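PDB 3QVO: NmrA family protein from Shigella flexneri 2a, which is of unknown function but probably binds NAD(P) through its Rossmann fold. Local coordinates for residues A171-E176 with V195-V200; I49-F54 with P66-I71. One frame throughout, in Å; residues are numbered along the deposited sequence.

Interactions 1 and 2 are two parallel strand pairings in the same mixed sheet of a Rossmann-type fold. Interaction 2, I49-F54 with P66-I71, comes first along the chain. Interaction 1, A171-E176 with V195-V200, comes later. Their centres are 24 Å apart and their nearest atoms about 13 Å apart, so they do not touch. Helix 34-43 relates them: side chains of both contacts pack on it, L173 and R197 in interaction 1, Q51 and L53 in interaction 2. The bound 5-mercapto-2-nitro-benzoic acid, in a pocket with K83, Q87 and C115, lies about 12 Å from the side chain of T52 in interaction 2.

Interaction 1 of 2, residues A171-E176 with V195-V200; sequences AWLTDE and VSRKSV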
# COMPACT_ATOMS: atom_id res chain seq x y z
N ALA A 171 -8.32 -8.72 -3.59
CA ALA A 171 -8.78 -10.06 -3.54
C ALA A 171 -7.57 -10.93 -3.29
O ALA A 171 -6.48 -10.41 -3.07
CB ALA A 171 -9.49 -10.42 -4.84
N TRP A 172 -7.79 -12.24 -3.28
CA TRP A 172 -6.73 -13.22 -3.00
C TRP A 172 -5.56 -13.02 -3.97
O TRP A 172 -5.75 -13.04 -5.18
CB TRP A 172 -7.28 -14.66 -3.08
CG TRP A 172 -6.47 -15.74 -2.36
CD1 TRP A 172 -6.46 -15.98 -1.01
CD2 TRP A 172 -5.62 -16.75 -2.95
NE1 TRP A 172 -5.64 -17.06 -0.72
CE2 TRP A 172 -5.11 -17.54 -1.89
CE3 TRP A 172 -5.23 -17.06 -4.26
CZ2 TRP A 172 -4.23 -18.62 -2.10
CZ3 TRP A 172 -4.35 -18.13 -4.47
CH2 TRP A 172 -3.87 -18.89 -3.40
N LEU A 173 -4.37 -12.85 -3.43
CA LEU A 173 -3.22 -12.52 -4.24
C LEU A 173 -2.62 -13.72 -4.93
O LEU A 173 -2.32 -14.71 -4.28
CB LEU A 173 -2.18 -11.82 -3.37
CG LEU A 173 -2.60 -10.42 -2.93
CD1 LEU A 173 -1.66 -9.91 -1.87
CD2 LEU A 173 -2.65 -9.45 -4.10
N THR A 174 -2.46 -13.64 -6.25
CA THR A 174 -1.61 -14.57 -6.99
C THR A 174 -0.31 -13.90 -7.47
O THR A 174 -0.16 -12.64 -7.45
CB THR A 174 -2.28 -15.12 -8.24
OG1 THR A 174 -2.29 -14.11 -9.25
CG2 THR A 174 -3.70 -15.58 -7.95
N ASP A 175 0.61 -14.76 -7.90
CA ASP A 175 1.88 -14.35 -8.47
C ASP A 175 1.89 -14.50 -10.00
O ASP A 175 2.95 -14.53 -10.64
CB ASP A 175 3.03 -15.13 -7.81
CG ASP A 175 3.42 -14.56 -6.45
OD1 ASP A 175 3.55 -13.30 -6.32
OD2 ASP A 175 3.60 -15.36 -5.49
N GLU A 176 0.70 -14.56 -10.59
CA GLU A 176 0.56 -14.58 -12.06
C GLU A 176 1.21 -13.34 -12.71
O GLU A 176 1.02 -12.23 -12.26
CB GLU A 176 -0.92 -14.67 -12.44
CG GLU A 176 -1.21 -14.67 -13.96
CD GLU A 176 -2.34 -15.61 -14.38
OE1 GLU A 176 -3.06 -16.17 -13.50
OE2 GLU A 176 -2.49 -15.81 -15.62
N VAL A 195 -6.62 -11.67 -7.57
CA VAL A 195 -5.97 -10.64 -8.36
C VAL A 195 -4.47 -10.80 -8.25
O VAL A 195 -3.96 -11.20 -7.21
CB VAL A 195 -6.41 -9.23 -7.94
CG1 VAL A 195 -5.85 -8.84 -6.58
CG2 VAL A 195 -6.03 -8.23 -8.98
N SER A 196 -3.77 -10.56 -9.35
CA SER A 196 -2.33 -10.63 -9.35
C SER A 196 -1.73 -9.46 -8.56
O SER A 196 -2.24 -8.33 -8.56
CB SER A 196 -1.79 -10.61 -10.80
OG SER A 196 -1.90 -9.32 -11.40
N ARG A 197 -0.65 -9.75 -7.87
CA ARG A 197 0.14 -8.73 -7.23
C ARG A 197 0.60 -7.69 -8.25
O ARG A 197 0.63 -6.49 -7.98
CB ARG A 197 1.36 -9.38 -6.59
CG ARG A 197 1.03 -10.20 -5.37
CD ARG A 197 2.27 -10.50 -4.53
NE ARG A 197 1.92 -11.21 -3.32
CZ ARG A 197 1.58 -12.50 -3.26
NH1 ARG A 197 1.27 -13.05 -2.10
NH2 ARG A 197 1.52 -13.22 -4.35
N LYS A 198 0.97 -8.14 -9.44
CA LYS A 198 1.42 -7.22 -10.47
C LYS A 198 0.30 -6.24 -10.82
O LYS A 198 0.56 -5.05 -11.04
CB LYS A 198 1.88 -8.00 -11.69
CG LYS A 198 2.81 -7.31 -12.63
CD LYS A 198 3.58 -8.34 -13.51
CE LYS A 198 4.86 -8.87 -12.77
NZ LYS A 198 5.63 -9.92 -13.50
N SER A 199 -0.94 -6.72 -10.78
CA SER A 199 -2.07 -5.86 -11.04
C SER A 199 -2.14 -4.76 -9.98
O SER A 199 -2.30 -3.57 -10.30
CB SER A 199 -3.38 -6.63 -11.02
OG SER A 199 -3.46 -7.60 -12.09
N VAL A 200 -2.01 -5.16 -8.73
CA VAL A 200 -2.15 -4.22 -7.65
C VAL A 200 -1.00 -3.22 -7.70
O VAL A 200 -1.20 -2.04 -7.47
CB VAL A 200 -2.24 -4.92 -6.30
CG1 VAL A 200 -2.41 -3.88 -5.17
CG2 VAL A 200 -3.39 -5.91 -6.31
O HOH W 1 1.90 -11.10 -9.94
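L173 and R197 cross at about a right angle where the end of strand 164-174 pairs in parallel with the short strand 194-196 of the Rossmann-fold sheet. L173 pairs with V195 and T174 with S196, and the second strand runs straight into helix 197-209. The CB of L173 sits 3.8 Å above the guanidinium plane of R197, over its centre. The R197 side chain reaches this place because it is extended from CG to NE, with CG beside its backbone N (chi1 -71°). Its NH2 then meets D175 OD1 at 2.8 Å. This is a salt bridge, but as a hydrogen bond it is weak and bent. The carboxylate and guanidinium planes are 24° apart. I35 of helix 34-43 also touches L173 and R197.

L173 also makes apolar contacts on the face it shares with V195. L173 CD2 lies 4.1 Å from V195 CG1 and 4.2 Å from V200 CG2. V195 and V200 also pack on I221 of strand 217-222. Three backbone bonds join the segments. V195 N donates to W172 O, T174 N to V195 O, and R197 N to T174 O at 3.0 Å. The last bond carries the pairing into the first turn of the helix.

On the other face, T174 OG1 lies 3.5 Å from S196 CA. S196 is the N-cap of the helix, and its OG accepts from S199 N at 2.8 Å. Beyond it the segments are bridged by a water, which donates to E176 O and accepts from K198 N at 3.1 Å.

Interaction 2 of 2, residues I49-F54 with P66-I71; sequences IKQTLF and PTNSQI
Q51 and N68 meet through both backbone and side chain at the start of a parallel strand pair. Q51 NE2 donates to N68 OD1 at 3.1 Å, with the acceptor close to the plane of the glutamine amide. The two amide planes are nearly perpendicular, 88° apart. Both side chains leave the backbone with CG between N and the carbonyl carbon (chi1 53° for Q51, 70° for N68), which puts Q51 CG 3.7 Å from N68 OD1. The extended Q51 chain carries NE2 to that oxygen and crosses P66 at about a right angle, with NE2 3.7 Å from P66 CG.

Q51 N donates to N68 O, and the pairing continues from Q70 N to Q51 O and from L53 N to Q70 O. Beside Q51, L53 CD1 rests 3.9 Å from S69 CB and 4.1 Å from I71 CG1.

A type I turn from P66 to S69 shapes the entry to strand 69-73. P66 O accepts from S69 N and S69 OG, the latter at 2.7 Å. N68 ND2 donates to L43 O and K46 O, tying the turn to the end of helix 34-43 and the loop after it. Q51 NE2 also donates to I40 O, tying strand 49-55 to the same helix. I40 also touches L53 and P66. Strand 49-55 lies between strand 69-73 and strand 24-29, with which K50 and T52 form backbone hydrogen bonds.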
# COMPACT_ATOMS: atom_id res chain seq x y z
N ILE A 49 11.38 10.54 -9.71
CA ILE A 49 10.93 10.03 -8.44
C ILE A 49 12.16 9.72 -7.61
O ILE A 49 13.15 9.20 -8.12
CB ILE A 49 10.25 8.68 -8.59
CG1 ILE A 49 8.99 8.83 -9.43
CG2 ILE A 49 10.08 8.01 -7.19
CD1 ILE A 49 7.74 9.04 -8.71
N LYS A 50 12.09 10.01 -6.33
CA LYS A 50 13.04 9.44 -5.40
C LYS A 50 12.24 8.53 -4.48
O LYS A 50 11.30 9.01 -3.82
CB LYS A 50 13.73 10.51 -4.59
CG LYS A 50 14.57 9.92 -3.44
CD LYS A 50 15.22 11.00 -2.53
CE LYS A 50 15.47 10.45 -1.08
NZ LYS A 50 16.30 11.39 -0.17
N GLN A 51 12.59 7.24 -4.42
CA GLN A 51 11.82 6.31 -3.57
C GLN A 51 12.61 5.90 -2.35
O GLN A 51 13.74 5.47 -2.45
CB GLN A 51 11.34 5.07 -4.36
CG GLN A 51 12.40 4.30 -5.14
CD GLN A 51 11.80 3.14 -5.92
OE1 GLN A 51 10.79 2.58 -5.50
NE2 GLN A 51 12.44 2.74 -7.02
N THR A 52 12.03 6.10 -1.18
CA THR A 52 12.66 5.74 0.05
C THR A 52 12.05 4.44 0.50
O THR A 52 10.85 4.34 0.63
CB THR A 52 12.40 6.79 1.09
OG1 THR A 52 12.91 8.04 0.64
CG2 THR A 52 13.01 6.39 2.46
N LEU A 53 12.89 3.44 0.73
CA LEU A 53 12.44 2.08 0.96
C LEU A 53 12.74 1.73 2.41
O LEU A 53 13.89 1.50 2.80
CB LEU A 53 13.16 1.13 0.03
CG LEU A 53 13.13 1.50 -1.46
CD1 LEU A 53 13.85 0.42 -2.28
CD2 LEU A 53 11.71 1.73 -2.02
N PHE A 54 11.68 1.73 3.21
CA PHE A 54 11.73 1.57 4.64
C PHE A 54 11.34 0.14 4.96
O PHE A 54 10.24 -0.27 4.66
CB PHE A 54 10.70 2.53 5.20
CG PHE A 54 10.72 2.71 6.67
CD1 PHE A 54 11.51 3.70 7.26
CD2 PHE A 54 9.85 1.97 7.48
CE1 PHE A 54 11.45 3.92 8.64
CE2 PHE A 54 9.80 2.15 8.84
CZ PHE A 54 10.60 3.13 9.44
N PRO A 66 17.71 0.09 -7.10
CA PRO A 66 17.60 1.17 -8.06
C PRO A 66 18.34 2.42 -7.64
O PRO A 66 18.46 2.69 -6.45
CB PRO A 66 16.10 1.47 -8.11
CG PRO A 66 15.44 0.50 -7.21
CD PRO A 66 16.44 -0.19 -6.40
N THR A 67 18.80 3.20 -8.62
CA THR A 67 19.65 4.35 -8.33
C THR A 67 18.86 5.49 -7.74
O THR A 67 19.43 6.35 -7.08
CB THR A 67 20.40 4.83 -9.62
OG1 THR A 67 19.45 5.35 -10.56
CG2 THR A 67 21.15 3.67 -10.24
N ASN A 68 17.54 5.48 -7.94
CA ASN A 68 16.68 6.49 -7.37
C ASN A 68 16.12 6.08 -5.97
O ASN A 68 15.13 6.65 -5.53
CB ASN A 68 15.57 6.86 -8.35
CG ASN A 68 14.54 5.72 -8.53
OD1 ASN A 68 14.72 4.62 -8.00
ND2 ASN A 68 13.47 5.99 -9.28
N SER A 69 16.78 5.16 -5.27
CA SER A 69 16.28 4.65 -3.98
C SER A 69 17.17 4.99 -2.84
O SER A 69 18.34 5.23 -3.00
CB SER A 69 16.12 3.12 -3.98
OG SER A 69 17.40 2.46 -3.97
N GLN A 70 16.54 5.06 -1.66
CA GLN A 70 17.25 5.18 -0.44
C GLN A 70 16.64 4.10 0.44
O GLN A 70 15.41 4.00 0.56
CB GLN A 70 17.10 6.57 0.17
CG GLN A 70 17.73 6.68 1.51
CD GLN A 70 18.30 8.07 1.79
OE1 GLN A 70 17.57 9.00 2.12
NE2 GLN A 70 19.63 8.20 1.65
N ILE A 71 17.49 3.30 1.03
CA ILE A 71 17.05 2.17 1.82
C ILE A 71 17.36 2.44 3.27
O ILE A 71 18.52 2.60 3.66
CB ILE A 71 17.72 0.88 1.39
CG1 ILE A 71 17.24 0.49 -0.01
CG2 ILE A 71 17.35 -0.23 2.37
CD1 ILE A 71 18.13 -0.54 -0.70